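Local structure of 3-methylornithine synthase (3T7V) at residues C78-R83 and Y313-E318; T238-E243 and G309-D314; A276-D279 and G285-L288. The protein isomerises L-lysine to (3R)-3-methyl-D-ornithine by a radical mechanism that uses a [4Fe-4S] cluster and S-adenosylmethionine, a step in pyrrolysine biosynthesis. All blocks are in the same frame, centred on the assembly; numbering follows the deposited sequence.

Contact 1: residues C78-R83 and Y313-E318; sequences CYYNCR and YDRDLE. With SF4 (iron/sulfur cluster), chain B.
Tyr-80 OH, hydrogen-bonded to the carboxylate of Glu-308, also lies 3.4 Å from Arg-315 NH2, near the guanidinium plane and at its edge. The same NH2 passes over one face of the Tyr-79 ring, where it comes to 3.3 Å from CE2. This is a cation-pi contact: Arg-315 CZ is 4.2 Å from the Tyr-79 ring centroid, displaced toward the rim, and the two planes are inclined by 31°. The arginine reaches out extended as far as CD and then bends (chi3 -86°), which turns its flat end onto the ring. The edge of the Tyr-79 ring lies over the Tyr-80 ring, CD2 being 3.8 Å above its centre. Both tyrosines follow Cys-78, the last cysteine of the CX3CX2C motif of radical SAM enzymes, whose SG binds iron FE3 of the cluster at 2.3 Å. A type I turn from Cys-78 to Asn-81 keeps the chain against the cluster, Asn-81 CA lying 3.7 Å from its sulfur S1. Cys-78 O closes the turn by accepting from both Asn-81 N and Asn-81 ND2, the latter nearly straight (3.0 Å, 175°). Asn-81 OD1 then accepts from Arg-83 N in an Asx turn. With its charge resting on one aromatic face and beside a phenol oxygen, Arg-315 may help polarise the Tyr-80 hydroxyl, whose stronger partner is Glu-308, while its cation-pi contact links 313-318 to the cluster loop.

Contact 2: residues T238-E243 and G309-D314; sequences TFLPQE and GVANYD. With SAM (S-adenosylmethionine), chain C.
One amide nitrogen, Gln-242 NE2, serves both loops: it donates to Ala-311 O across the contact and back to Leu-240 O in its own segment. Gln-242 NE2 lies 2.9 Å from Ala-311 O, with an N-H...O angle of 157°, on an in-plane lone pair of that carbonyl. Gln-242 NE2 meets Leu-240 O at 3.0 Å from above the carbonyl plane. A bend at chi2 (-68°) folds the glutamine back far enough to make both. Its other amide atom, OE1, and Val-310 O both contact water 1, which lies 2.7 Å from the Val-310 oxygen and bridges the loops beside the direct bond. The segment 238-243 leaves the C-terminal end of the sixth strand of the TIM barrel, where this radical SAM enzyme reads the adenine of S-adenosylmethionine through the backbone. Leu-240 N donates almost straight to adenine N1 (3.1 Å), and Leu-240 O accepts from N6 (2.9 Å), so one residue pairs with the Watson-Crick edge of the base. That oxygen thus accepts hydrogen bonds from both the ligand N6 and Gln-242 NE2. The 309-314 segment lies against one face of the base: Ala-311 CB lies over the N1-C2 side, and Val-310 CG1 comes within 3.3 Å of C8. From the opposite face Phe-239 meets N6 with its ring edge. Behind the adenine edge the loops join through aliphatic groups. With Leu-240 CG anti to the carbonyl carbon and CD1 extended beyond it (chi2 -165°), CD1 reaches Tyr-313 CB, 3.7 Å away, with Ala-311 CB also beside it; the Tyr-313 ring itself leads away from Leu-240.

Contact 3: residues A276-D279 and G285-L288; sequences ASLD and GMVL. With MD0 (5-amino-D-isoleucine), chain D.
The junction of strand 275-277 with helix 278-291, the first half of a beta-alpha-beta unit of the TIM barrel, is packed by Met-286, which reaches back from the third turn of the helix onto Ala-276 and Leu-278. Met-286 CB is 3.7 Å from Leu-278 CD2, the two side chains lying alongside and pointing the same way. Ala-276 CB fills the strand side, 4.2 Å from Met-286 CG. In Met-286, CG anti to N (chi1 179°) and a nearly extended chi2 carry SD past Leu-278 CD2; the bend at chi3 then turns only the terminal methyl. Ser-277, between the two apolar residues, points away from residues 285-288, into the methylornithine pocket. Its OG donates to OXT of the bound 3-methylornithine at 2.6 Å and accepts from Asp-279 N at 3.0 Å (152°), which makes it the N-cap of helix 278-291. The ligand's amino nitrogen gives a weak bond to Asp-279 OD2, 3.1 Å away; that carboxylate is also held by backbone N-H groups of Val-310, Ala-311 and Asn-312 and by Arg-322. Ser-299 and Thr-298 of the adjoining strand 296-300 help grip the ligand. The apolar side is closed by Val-297 of that strand and by Val-327 and Arg-330 of helix 324-334, which lie against Met-286.

Overall arrangement
From the N terminus, the loop after strand 58-68 supplies residues 78-83, which contact 1 joins to residues 313-318 and so closes a span of 229 intervening residues. Contact 2 starts inside that span, after strand 233-238, and ends on the same late loop, Tyr-313 and Asp-314 belonging to both. Contact 3 is nested within both loops and is local, with five residues between its segments. The loop following strand 296-300 is therefore the common partner: it touches the cluster loop, the adenine loop and, through Asp-279 and Leu-278, the start of helix 278-291. The centres of contacts 1 and 2 are about 6 Å apart; contact 3 lies deeper, beside the bound methylornithine.

Contact 1: residues C78-R83 and Y313-E318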
loop_
_atom_site.group_PDB
_atom_site.type_symbol
_atom_site.label_atom_id
_atom_site.label_comp_id
_atom_site.label_asym_id
_atom_site.label_seq_id
_atom_site.Cartn_x
_atom_site.Cartn_y
_atom_site.Cartn_z
ATOM N N CYS A 78 7.719 4.272 -12.400
ATOM C CA CYS A 78 7.420 2.873 -12.247
ATOM C C CYS A 78 8.144 2.010 -13.266
ATOM O O CYS A 78 8.145 2.308 -14.459
ATOM C CB CYS A 78 5.907 2.710 -12.488
ATOM S SG CYS A 78 5.377 0.991 -12.248
ATOM N N TYR A 79 8.760 0.939 -12.781
ATOM C CA TYR A 79 9.493 0.022 -13.695
ATOM C C TYR A 79 8.565 -0.522 -14.791
ATOM O O TYR A 79 9.060 -0.877 -15.881
ATOM C CB TYR A 79 9.972 -1.147 -12.848
ATOM C CG TYR A 79 10.864 -2.142 -13.580
ATOM C CD1 TYR A 79 12.178 -1.753 -13.991
ATOM C CD2 TYR A 79 10.384 -3.378 -13.895
ATOM C CE1 TYR A 79 12.991 -2.688 -14.657
ATOM C CE2 TYR A 79 11.210 -4.314 -14.514
ATOM C CZ TYR A 79 12.491 -3.941 -14.880
ATOM O OH TYR A 79 13.283 -4.879 -15.523
ATOM N N TYR A 80 7.263 -0.660 -14.518
ATOM C CA TYR A 80 6.387 -1.346 -15.432
ATOM C C TYR A 80 5.717 -0.384 -16.404
ATOM O O TYR A 80 4.903 -0.792 -17.208
ATOM C CB TYR A 80 5.339 -2.151 -14.596
ATOM C CG TYR A 80 6.015 -3.168 -13.744
ATOM C CD1 TYR A 80 6.345 -2.894 -12.420
ATOM C CD2 TYR A 80 6.321 -4.404 -14.237
ATOM C CE1 TYR A 80 7.018 -3.799 -11.621
ATOM C CE2 TYR A 80 7.014 -5.337 -13.420
ATOM C CZ TYR A 80 7.348 -4.984 -12.097
ATOM O OH TYR A 80 8.024 -5.985 -11.407
ATOM N N ASN A 81 6.141 0.894 -16.427
ATOM C CA ASN A 81 5.566 1.816 -17.426
ATOM C C ASN A 81 5.730 1.286 -18.842
ATOM O O ASN A 81 6.718 0.589 -19.114
ATOM C CB ASN A 81 5.968 3.230 -17.177
ATOM C CG ASN A 81 7.174 3.526 -17.891
ATOM O OD1 ASN A 81 7.096 3.912 -19.102
ATOM N ND2 ASN A 81 8.277 3.371 -17.237
ATOM N N CYS A 82 4.808 1.644 -19.695
ATOM C CA CYS A 82 4.724 1.049 -21.004
ATOM C C CYS A 82 5.936 1.302 -21.905
ATOM O O CYS A 82 6.162 0.482 -22.849
ATOM C CB CYS A 82 3.472 1.500 -21.647
ATOM S SG CYS A 82 3.405 3.180 -22.184
ATOM N N ARG A 83 6.704 2.338 -21.600
ATOM C CA ARG A 83 7.889 2.659 -22.455
ATOM C C ARG A 83 9.047 1.756 -22.055
ATOM O O ARG A 83 10.049 1.713 -22.809
ATOM C CB ARG A 83 8.322 4.106 -22.239
ATOM C CG ARG A 83 7.198 5.060 -22.615
ATOM C CD ARG A 83 6.891 4.970 -24.077
ATOM N NE ARG A 83 5.803 5.898 -24.417
ATOM C CZ ARG A 83 5.925 7.227 -24.475
ATOM N NH1 ARG A 83 7.108 7.804 -24.222
ATOM N NH2 ARG A 83 4.861 7.981 -24.813
ATOM N N TYR A 313 12.745 -4.171 -4.046
ATOM C CA TYR A 313 14.058 -3.828 -3.434
ATOM C C TYR A 313 15.038 -4.998 -3.526
ATOM O O TYR A 313 16.267 -4.763 -3.562
ATOM C CB TYR A 313 13.908 -3.410 -1.960
ATOM C CG TYR A 313 13.974 -4.607 -1.035
ATOM C CD1 TYR A 313 15.188 -4.917 -0.376
ATOM C CD2 TYR A 313 12.876 -5.468 -0.834
ATOM C CE1 TYR A 313 15.292 -6.053 0.428
ATOM C CE2 TYR A 313 12.967 -6.598 -0.030
ATOM C CZ TYR A 313 14.192 -6.903 0.559
ATOM O OH TYR A 313 14.291 -8.035 1.331
ATOM N N ASP A 314 14.512 -6.240 -3.583
ATOM C CA ASP A 314 15.239 -7.480 -3.576
ATOM C C ASP A 314 15.458 -8.092 -4.961
ATOM O O ASP A 314 15.771 -9.274 -5.057
ATOM C CB ASP A 314 14.528 -8.471 -2.629
ATOM C CG ASP A 314 13.004 -8.629 -2.916
ATOM O OD1 ASP A 314 12.430 -7.880 -3.780
ATOM O OD2 ASP A 314 12.384 -9.421 -2.193
ATOM N N ARG A 315 15.342 -7.282 -6.016
ATOM C CA ARG A 315 15.475 -7.722 -7.426
ATOM C C ARG A 315 16.816 -8.361 -7.656
ATOM O O ARG A 315 16.889 -9.331 -8.410
ATOM C CB ARG A 315 15.293 -6.511 -8.380
ATOM C CG ARG A 315 15.219 -6.781 -9.904
ATOM C CD ARG A 315 15.029 -5.460 -10.674
ATOM N NE ARG A 315 13.603 -5.095 -10.774
ATOM C CZ ARG A 315 12.675 -5.860 -11.358
ATOM N NH1 ARG A 315 12.976 -7.031 -11.936
ATOM N NH2 ARG A 315 11.416 -5.455 -11.386
ATOM N N ASP A 316 17.868 -7.865 -6.986
ATOM C CA ASP A 316 19.206 -8.444 -7.171
ATOM C C ASP A 316 19.621 -9.575 -6.232
ATOM O O ASP A 316 20.745 -10.133 -6.401
ATOM C CB ASP A 316 20.239 -7.330 -7.090
ATOM C CG ASP A 316 19.840 -6.139 -7.916
ATOM O OD1 ASP A 316 19.593 -6.328 -9.134
ATOM O OD2 ASP A 316 19.745 -5.026 -7.338
ATOM N N LEU A 317 18.771 -9.907 -5.245
ATOM C CA LEU A 317 19.147 -10.950 -4.255
ATOM C C LEU A 317 19.019 -12.337 -4.857
ATOM O O LEU A 317 18.078 -12.613 -5.596
ATOM C CB LEU A 317 18.218 -10.890 -3.015
ATOM C CG LEU A 317 18.387 -9.774 -1.990
ATOM C CD1 LEU A 317 18.655 -8.421 -2.621
ATOM C CD2 LEU A 317 17.170 -9.731 -1.083
ATOM N N GLU A 318 19.928 -13.258 -4.520
ATOM C CA GLU A 318 19.780 -14.597 -5.055
ATOM C C GLU A 318 18.564 -15.276 -4.436
ATOM O O GLU A 318 17.959 -16.136 -5.062
ATOM C CB GLU A 318 21.049 -15.456 -4.918
ATOM C CG GLU A 318 21.069 -16.570 -5.968
ATOM C CD GLU A 318 22.266 -17.503 -5.886
ATOM O OE1 GLU A 318 22.114 -18.690 -6.269
ATOM O OE2 GLU A 318 23.354 -17.060 -5.457
HETATM FE FE1 SF4 B . 0.431 1.370 -12.042
HETATM FE FE2 SF4 B . 1.257 1.231 -14.703
HETATM FE FE3 SF4 B . 3.151 1.359 -12.828
HETATM FE FE4 SF4 B . 1.699 3.504 -13.356
HETATM S S1 SF4 B . 3.092 2.491 -14.823
HETATM S S2 SF4 B . 2.186 2.694 -11.291
HETATM S S3 SF4 B . -0.331 2.673 -13.835
HETATM S S4 SF4 B . 1.725 -0.336 -13.112
#

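Contact 2: residues T238-E243 and G309-D314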
loop_
_atom_site.group_PDB
_atom_site.type_symbol
_atom_site.label_atom_id
_atom_site.label_comp_id
_atom_site.label_asym_id
_atom_site.label_seq_id
_atom_site.Cartn_x
_atom_site.Cartn_y
_atom_site.Cartn_z
ATOM N N THR A 238 8.539 4.694 0.207
ATOM C CA THR A 238 9.766 5.329 -0.311
ATOM C C THR A 238 9.937 5.059 -1.800
ATOM O O THR A 238 9.866 3.860 -2.211
ATOM C CB THR A 238 11.006 4.665 0.379
ATOM O OG1 THR A 238 10.812 4.812 1.815
ATOM C CG2 THR A 238 12.314 5.317 -0.077
ATOM N N PHE A 239 10.185 6.093 -2.604
ATOM C CA PHE A 239 10.489 5.882 -4.027
ATOM C C PHE A 239 11.834 5.196 -4.167
ATOM O O PHE A 239 12.869 5.682 -3.704
ATOM C CB PHE A 239 10.487 7.259 -4.698
ATOM C CG PHE A 239 10.946 7.232 -6.115
ATOM C CD1 PHE A 239 10.484 6.258 -7.021
ATOM C CD2 PHE A 239 11.926 8.102 -6.506
ATOM C CE1 PHE A 239 10.971 6.243 -8.325
ATOM C CE2 PHE A 239 12.411 8.051 -7.813
ATOM C CZ PHE A 239 11.895 7.131 -8.710
ATOM N N LEU A 240 11.793 4.067 -4.875
ATOM C CA LEU A 240 13.094 3.384 -5.234
ATOM C C LEU A 240 13.243 3.618 -6.724
ATOM O O LEU A 240 12.455 3.059 -7.528
ATOM C CB LEU A 240 12.889 1.884 -4.991
ATOM C CG LEU A 240 12.728 1.445 -3.513
ATOM C CD1 LEU A 240 12.907 -0.095 -3.317
ATOM C CD2 LEU A 240 13.619 2.211 -2.516
ATOM N N PRO A 241 14.245 4.353 -7.171
ATOM C CA PRO A 241 14.403 4.630 -8.658
ATOM C C PRO A 241 14.669 3.297 -9.376
ATOM O O PRO A 241 15.347 2.360 -8.844
ATOM C CB PRO A 241 15.691 5.525 -8.719
ATOM C CG PRO A 241 15.598 6.233 -7.389
ATOM C CD PRO A 241 15.205 5.137 -6.356
ATOM N N GLN A 242 14.040 3.202 -10.550
ATOM C CA GLN A 242 14.024 1.909 -11.269
ATOM C C GLN A 242 14.788 2.073 -12.597
ATOM O O GLN A 242 14.659 3.060 -13.317
ATOM C CB GLN A 242 12.544 1.556 -11.630
ATOM C CG GLN A 242 11.685 1.365 -10.362
ATOM C CD GLN A 242 12.080 0.105 -9.566
ATOM O OE1 GLN A 242 12.365 -0.970 -10.137
ATOM N NE2 GLN A 242 11.978 0.169 -8.228
ATOM N N GLU A 243 15.444 0.996 -13.003
ATOM C CA GLU A 243 16.207 0.948 -14.278
ATOM C C GLU A 243 15.254 1.145 -15.457
ATOM O O GLU A 243 14.156 0.593 -15.496
ATOM C CB GLU A 243 16.932 -0.434 -14.345
ATOM C CG GLU A 243 17.688 -0.621 -15.634
ATOM C CD GLU A 243 18.455 -1.928 -15.706
ATOM O OE1 GLU A 243 17.841 -3.018 -15.698
ATOM O OE2 GLU A 243 19.689 -1.864 -15.807
ATOM N N GLY A 309 7.066 -8.114 -6.831
ATOM C CA GLY A 309 6.544 -6.916 -6.131
ATOM C C GLY A 309 6.478 -5.788 -7.180
ATOM O O GLY A 309 6.566 -6.002 -8.388
ATOM N N VAL A 310 6.379 -4.566 -6.706
ATOM C CA VAL A 310 6.330 -3.375 -7.623
ATOM C C VAL A 310 7.635 -2.594 -7.565
ATOM O O VAL A 310 8.215 -2.295 -8.649
ATOM C CB VAL A 310 5.132 -2.422 -7.282
ATOM C CG1 VAL A 310 5.133 -1.249 -8.280
ATOM C CG2 VAL A 310 3.834 -3.252 -7.385
ATOM N N ALA A 311 8.106 -2.292 -6.372
ATOM C CA ALA A 311 9.396 -1.594 -6.214
ATOM C C ALA A 311 10.549 -2.592 -6.246
ATOM O O ALA A 311 11.669 -2.252 -6.694
ATOM C CB ALA A 311 9.375 -0.758 -4.953
ATOM N N ASN A 312 10.320 -3.818 -5.711
ATOM C CA ASN A 312 11.308 -4.919 -5.885
ATOM C C ASN A 312 12.697 -4.542 -5.327
ATOM O O ASN A 312 13.678 -4.641 -6.040
ATOM C CB ASN A 312 11.382 -5.434 -7.358
ATOM C CG ASN A 312 10.079 -6.014 -7.819
ATOM O OD1 ASN A 312 9.449 -5.478 -8.765
ATOM N ND2 ASN A 312 9.642 -7.026 -7.155
ATOM N N TYR A 313 12.745 -4.171 -4.046
ATOM C CA TYR A 313 14.058 -3.828 -3.434
ATOM C C TYR A 313 15.038 -4.998 -3.526
ATOM O O TYR A 313 16.267 -4.763 -3.562
ATOM C CB TYR A 313 13.908 -3.410 -1.960
ATOM C CG TYR A 313 13.974 -4.607 -1.035
ATOM C CD1 TYR A 313 15.188 -4.917 -0.376
ATOM C CD2 TYR A 313 12.876 -5.468 -0.834
ATOM C CE1 TYR A 313 15.292 -6.053 0.428
ATOM C CE2 TYR A 313 12.967 -6.598 -0.030
ATOM C CZ TYR A 313 14.192 -6.903 0.559
ATOM O OH TYR A 313 14.291 -8.035 1.331
ATOM N N ASP A 314 14.512 -6.240 -3.583
ATOM C CA ASP A 314 15.239 -7.480 -3.576
ATOM C C ASP A 314 15.458 -8.092 -4.961
ATOM O O ASP A 314 15.771 -9.274 -5.057
ATOM C CB ASP A 314 14.528 -8.471 -2.629
ATOM C CG ASP A 314 13.004 -8.629 -2.916
ATOM O OD1 ASP A 314 12.430 -7.880 -3.780
ATOM O OD2 ASP A 314 12.384 -9.421 -2.193
HETATM N N SAM C . -1.245 -0.025 -11.927
HETATM C CA SAM C . -2.063 0.263 -10.845
HETATM C C SAM C . -1.888 1.614 -10.277
HETATM O O SAM C . -0.990 2.362 -10.714
HETATM O OXT SAM C . -2.762 2.002 -9.425
HETATM C CB SAM C . -1.657 -0.351 -9.699
HETATM C CG SAM C . -0.236 -0.470 -9.324
HETATM S SD SAM C . 0.104 0.179 -7.632
HETATM C CE SAM C . 0.617 -1.300 -6.801
HETATM C "C5'" SAM C . 1.671 0.985 -7.886
HETATM C "C4'" SAM C . 1.900 1.953 -6.990
HETATM O "O4'" SAM C . 3.191 1.173 -6.578
HETATM C "C3'" SAM C . 2.040 3.196 -7.438
HETATM O "O3'" SAM C . 0.785 3.609 -6.881
HETATM C "C2'" SAM C . 3.122 3.514 -6.397
HETATM O "O2'" SAM C . 2.603 4.137 -5.177
HETATM C "C1'" SAM C . 3.958 2.266 -6.064
HETATM N N9 SAM C . 5.223 2.265 -6.887
HETATM C C8 SAM C . 5.402 2.080 -8.230
HETATM N N7 SAM C . 6.688 2.216 -8.521
HETATM C C5 SAM C . 7.355 2.480 -7.347
HETATM C C6 SAM C . 8.694 2.786 -7.062
HETATM N N6 SAM C . 9.639 2.836 -8.001
HETATM N N1 SAM C . 9.048 2.965 -5.780
HETATM C C2 SAM C . 8.124 2.940 -4.774
HETATM N N3 SAM C . 6.804 2.763 -5.027
HETATM C C4 SAM C . 6.442 2.510 -6.325
HETATM O O HOH W 1 10.478 -3.081 -9.969
#

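Contact 3: residues A276-D279 and G285-L288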
loop_
_atom_site.group_PDB
_atom_site.type_symbol
_atom_site.label_atom_id
_atom_site.label_comp_id
_atom_site.label_asym_id
_atom_site.label_seq_id
_atom_site.Cartn_x
_atom_site.Cartn_y
_atom_site.Cartn_z
ATOM N N ALA A 276 3.030 -1.743 6.611
ATOM C CA ALA A 276 4.463 -1.917 6.611
ATOM C C ALA A 276 4.723 -2.830 5.371
ATOM O O ALA A 276 4.485 -4.058 5.431
ATOM C CB ALA A 276 4.876 -2.603 7.909
ATOM N N SER A 277 5.181 -2.251 4.268
ATOM C CA SER A 277 5.438 -2.994 3.025
ATOM C C SER A 277 6.798 -3.674 2.998
ATOM O O SER A 277 7.819 -3.032 3.263
ATOM C CB SER A 277 5.357 -2.040 1.809
ATOM O OG SER A 277 5.717 -2.756 0.611
ATOM N N LEU A 278 6.820 -4.956 2.644
ATOM C CA LEU A 278 8.107 -5.685 2.490
ATOM C C LEU A 278 8.816 -5.261 1.175
ATOM O O LEU A 278 9.971 -5.584 0.960
ATOM C CB LEU A 278 7.821 -7.162 2.373
ATOM C CG LEU A 278 7.171 -7.885 3.561
ATOM C CD1 LEU A 278 7.260 -9.406 3.414
ATOM C CD2 LEU A 278 7.726 -7.471 4.890
ATOM N N ASP A 279 8.084 -4.562 0.282
ATOM C CA ASP A 279 8.631 -4.288 -1.049
ATOM C C ASP A 279 9.798 -3.265 -1.038
ATOM O O ASP A 279 10.573 -3.192 -2.005
ATOM C CB ASP A 279 7.478 -3.704 -1.911
ATOM C CG ASP A 279 7.609 -3.965 -3.395
ATOM O OD1 ASP A 279 8.324 -4.880 -3.859
ATOM O OD2 ASP A 279 6.835 -3.255 -4.115
ATOM N N GLY A 285 13.052 -4.167 7.123
ATOM C CA GLY A 285 12.373 -2.881 6.965
ATOM C C GLY A 285 10.985 -2.926 7.615
ATOM O O GLY A 285 10.467 -1.910 8.122
ATOM N N MET A 286 10.355 -4.090 7.588
ATOM C CA MET A 286 9.022 -4.284 8.225
ATOM C C MET A 286 9.105 -3.970 9.720
ATOM O O MET A 286 8.171 -3.332 10.283
ATOM C CB MET A 286 8.543 -5.732 8.012
ATOM C CG MET A 286 7.162 -6.025 8.661
ATOM S SD MET A 286 7.008 -7.817 8.923
ATOM C CE MET A 286 8.142 -8.089 10.323
ATOM N N VAL A 287 10.177 -4.445 10.376
ATOM C CA VAL A 287 10.342 -4.187 11.792
ATOM C C VAL A 287 10.355 -2.665 12.061
ATOM O O VAL A 287 9.618 -2.190 12.945
ATOM C CB VAL A 287 11.642 -4.843 12.295
ATOM C CG1 VAL A 287 11.825 -4.557 13.800
ATOM C CG2 VAL A 287 11.517 -6.354 12.081
ATOM N N LEU A 288 11.091 -1.919 11.260
ATOM C CA LEU A 288 11.231 -0.480 11.457
ATOM C C LEU A 288 9.868 0.206 11.246
ATOM O O LEU A 288 9.463 1.171 11.940
ATOM C CB LEU A 288 12.231 0.064 10.443
ATOM C CG LEU A 288 13.707 -0.335 10.689
ATOM C CD1 LEU A 288 14.626 0.067 9.543
ATOM C CD2 LEU A 288 14.171 0.294 11.987
HETATM C C MD0 D . 2.797 -3.361 -1.483
HETATM N N MD0 D . 3.992 -4.332 -3.360
HETATM O O MD0 D . 1.855 -3.498 -0.676
HETATM C CA MD0 D . 2.678 -3.958 -2.849
HETATM C CB MD0 D . 1.988 -2.956 -3.823
HETATM C CD MD0 D . -0.415 -2.214 -4.427
HETATM N NE MD0 D . -1.764 -2.095 -3.888
HETATM C CG MD0 D . 0.521 -2.748 -3.346
HETATM C CG2 MD0 D . 2.701 -1.583 -3.931
HETATM O OXT MD0 D . 3.838 -2.751 -1.211
#